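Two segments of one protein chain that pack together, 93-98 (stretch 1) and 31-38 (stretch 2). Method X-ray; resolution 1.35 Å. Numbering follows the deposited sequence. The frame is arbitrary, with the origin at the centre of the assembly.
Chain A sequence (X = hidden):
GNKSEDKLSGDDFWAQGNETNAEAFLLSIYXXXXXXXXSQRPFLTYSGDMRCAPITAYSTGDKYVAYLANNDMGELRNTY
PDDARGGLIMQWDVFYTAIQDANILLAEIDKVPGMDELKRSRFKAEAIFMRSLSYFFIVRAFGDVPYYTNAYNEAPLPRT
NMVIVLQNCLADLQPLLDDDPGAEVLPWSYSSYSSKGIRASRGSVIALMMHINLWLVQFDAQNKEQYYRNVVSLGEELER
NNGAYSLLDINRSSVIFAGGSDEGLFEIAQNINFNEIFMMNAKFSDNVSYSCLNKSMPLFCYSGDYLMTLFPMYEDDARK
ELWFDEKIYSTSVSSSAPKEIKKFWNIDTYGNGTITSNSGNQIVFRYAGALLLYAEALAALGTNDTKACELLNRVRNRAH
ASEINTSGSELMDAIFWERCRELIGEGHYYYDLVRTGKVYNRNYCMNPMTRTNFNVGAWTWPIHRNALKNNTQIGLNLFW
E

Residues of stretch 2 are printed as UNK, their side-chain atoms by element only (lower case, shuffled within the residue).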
# COMPACT_ATOMS: atom_id res chain seq x y z
N ASP A 93 -17.42 -2.48 -2.49
CA ASP A 93 -18.44 -1.77 -1.71
C ASP A 93 -17.91 -0.95 -0.55
O ASP A 93 -18.37 0.19 -0.36
CB ASP A 93 -19.55 -2.75 -1.19
CG ASP A 93 -19.03 -3.83 -0.25
OD1 ASP A 93 -17.89 -4.30 -0.41
OD2 ASP A 93 -19.78 -4.24 0.69
N VAL A 94 -16.98 -1.47 0.23
CA VAL A 94 -16.53 -0.73 1.40
C VAL A 94 -15.68 0.46 1.01
O VAL A 94 -15.80 1.53 1.58
CB VAL A 94 -15.80 -1.63 2.38
CG1 VAL A 94 -15.37 -0.81 3.62
CG2 VAL A 94 -16.71 -2.81 2.79
N PHE A 95 -14.85 0.33 -0.03
CA PHE A 95 -14.15 1.51 -0.56
C PHE A 95 -15.15 2.55 -1.04
O PHE A 95 -14.93 3.76 -0.82
CB PHE A 95 -13.23 1.13 -1.74
CG PHE A 95 -12.00 0.36 -1.34
CD1 PHE A 95 -10.96 1.00 -0.69
CD2 PHE A 95 -11.86 -0.98 -1.67
CE1 PHE A 95 -9.82 0.29 -0.35
CE2 PHE A 95 -10.72 -1.66 -1.31
CZ PHE A 95 -9.73 -1.03 -0.69
N TYR A 96 -16.23 2.13 -1.72
CA TYR A 96 -17.21 3.14 -2.14
C TYR A 96 -17.98 3.77 -0.97
O TYR A 96 -18.42 4.92 -1.09
CB TYR A 96 -18.17 2.59 -3.21
CG TYR A 96 -17.57 2.65 -4.59
CD1 TYR A 96 -17.42 3.85 -5.25
CD2 TYR A 96 -17.09 1.51 -5.19
CE1 TYR A 96 -16.83 3.90 -6.47
CE2 TYR A 96 -16.51 1.56 -6.42
CZ TYR A 96 -16.39 2.74 -7.06
OH TYR A 96 -15.78 2.74 -8.29
N THR A 97 -18.09 3.09 0.16
CA THR A 97 -18.64 3.74 1.36
C THR A 97 -17.74 4.92 1.74
O THR A 97 -18.24 6.01 2.03
CB THR A 97 -18.78 2.76 2.52
OG1 THR A 97 -19.64 1.68 2.15
CG2 THR A 97 -19.34 3.44 3.80
N ALA A 98 -16.42 4.72 1.78
CA ALA A 98 -15.48 5.80 2.02
C ALA A 98 -15.62 6.92 1.01
O ALA A 98 -15.65 8.10 1.36
CB ALA A 98 -14.02 5.24 2.04
N UNK A 31 -12.23 5.13 8.89
CA UNK A 31 -12.68 3.82 9.35
C UNK A 31 -13.09 2.89 8.22
O UNK A 31 -12.75 1.72 8.23
c UNK A 31 -14.21 2.72 11.04
o UNK A 31 -13.40 2.12 11.73
c UNK A 31 -13.81 4.00 10.38
n UNK A 31 -15.44 2.26 10.80
N UNK A 32 -13.84 3.42 7.27
CA UNK A 32 -14.24 2.61 6.13
C UNK A 32 -13.04 2.17 5.31
O UNK A 32 -13.00 1.01 4.88
o UNK A 32 -16.51 3.45 5.91
c UNK A 32 -15.26 3.32 5.23
N UNK A 33 -12.05 3.04 5.11
CA UNK A 33 -10.86 2.64 4.37
C UNK A 33 -10.14 1.53 5.14
O UNK A 33 -9.67 0.57 4.53
c UNK A 33 -8.77 3.54 3.32
c UNK A 33 -8.88 3.54 1.93
c UNK A 33 -6.59 2.97 1.71
c UNK A 33 -7.76 3.27 1.13
c UNK A 33 -6.46 2.95 3.07
c UNK A 33 -9.95 3.83 4.18
c UNK A 33 -7.56 3.23 3.87
N UNK A 34 -10.05 1.64 6.45
CA UNK A 34 -9.45 0.61 7.27
C UNK A 34 -10.23 -0.69 7.12
O UNK A 34 -9.64 -1.78 7.04
c UNK A 34 -8.70 0.50 11.03
n UNK A 34 -8.62 2.32 13.17
n UNK A 34 -9.85 1.18 11.60
c UNK A 34 -9.77 2.04 12.61
n UNK A 34 -10.89 2.61 13.06
c UNK A 34 -9.42 1.05 8.72
c UNK A 34 -8.98 -0.05 9.67
N UNK A 35 -11.55 -0.64 7.16
CA UNK A 35 -12.35 -1.84 6.97
C UNK A 35 -12.10 -2.51 5.63
O UNK A 35 -12.03 -3.75 5.57
c UNK A 35 -13.84 -1.53 7.16
c UNK A 35 -14.23 -1.38 8.61
o UNK A 35 -13.57 -1.90 9.49
n UNK A 35 -15.34 -0.67 8.84
N UNK A 36 -12.00 -1.70 4.58
CA UNK A 36 -11.81 -2.23 3.23
C UNK A 36 -10.46 -2.90 3.04
O UNK A 36 -10.33 -3.80 2.19
c UNK A 36 -11.94 -1.12 2.24
N UNK A 37 -9.45 -2.46 3.76
CA UNK A 37 -8.07 -2.89 3.52
C UNK A 37 -7.54 -3.91 4.50
O UNK A 37 -6.73 -4.76 4.11
c UNK A 37 -7.14 -1.67 3.54
o UNK A 37 -7.35 -0.94 4.75
c UNK A 37 -7.36 -0.76 2.33
N UNK A 38 -7.98 -3.81 5.78
CA UNK A 38 -7.41 -4.52 6.94
C UNK A 38 -8.38 -5.19 7.89
O UNK A 38 -8.00 -6.19 8.49
c UNK A 38 -3.44 -4.85 8.03
c UNK A 38 -6.52 -3.57 7.76
se UNK A 38 -4.02 -4.13 6.33
c UNK A 38 -5.35 -2.90 7.01

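Stretch 2 is a helical segment that runs nearly antiparallel to the helix of stretch 1, and its side chains can be identified one position at a time. Position 31 carries four side-chain atoms, two carbons in succession with one oxygen and one nitrogen on the second. This planar amide is out of reach of stretch 1; the residue is Asn31.

Position 32 has one carbon followed by one oxygen, the pattern of a hydroxymethyl group. Its CB points toward stretch 1 and lies 3.9 Å from the CB of Ala98, while the oxygen approaches CG2 of Thr97. This is Ser32, whose OG is 3.5 Å from Thr97 CG2, a van der Waals contact. Its small side chain lets the backbones draw close, with the CA atoms of Ser32 and Ala98 5.3 Å apart.

At position 33 a single carbon leads into a ring of six carbons, with no oxygen attached. The CA-to-CB bond points sideways, but the ring end comes nearer and meets the ring of Phe95. The residue is Phe33; its CE1 lies 3.9 Å from CE1 of Phe95, near the plane of the Phe95 ring. The two ring planes are inclined at 70°, with centroids 5.9 Å apart.

Position 34 holds three carbons, a nitrogen, and a carbon bearing two more nitrogens, a guanidinium group on a long chain. Its CA-to-CB bond points away from stretch 1, and the side chain makes no contact there. This is Arg34, and its NH2 donates a nearly linear hydrogen bond to OD1 of Asn31 (2.9 Å) one turn back.

Position 35 again shows two carbons with an oxygen and a nitrogen on the second. Its CA-to-CB bond points sideways, and its CB lies 3.9 Å from CG1 of Val94: Asn35.

Position 36 has one side-chain carbon. The CA-to-CB bond points toward stretch 1, and CB lies 3.7 Å from CG1 of Val94 and over one face of the Phe95 ring; the residue is Ala36.

At position 37 one carbon carries an oxygen and a second carbon. The carbon branch of this beta-branched side chain meets the Phe95 ring. This is Thr37, whose CG2 is 3.8 Å from CE1 of Phe95. Its OG1 instead turns to its own helix, donating a hydrogen bond to Phe33 O (2.8 Å).

Position 38 has an unbranched chain of two carbons, a selenium and a terminal carbon, out of reach of stretch 1. It is Met38, present as selenomethionine.

No hydrogen bond crosses the interface, so the two helices are held by close packing. Val94 and Ala98, one turn apart, pair with Ala36 and Ser32, and the small residues allow a helix-axis approach of 8.1 Å. CG1 of Val94 reaches the backbone itself, 3.2 Å from the O of Ser32, an oxygen that already accepts the hydrogen bond from Ala36 N. Alongside, the CB of Ala36 sits 3.5 Å from the Phe95 ring centroid, almost on the ring normal, in a CH-pi contact.

Stretch 2 31-38: NSFRNATM
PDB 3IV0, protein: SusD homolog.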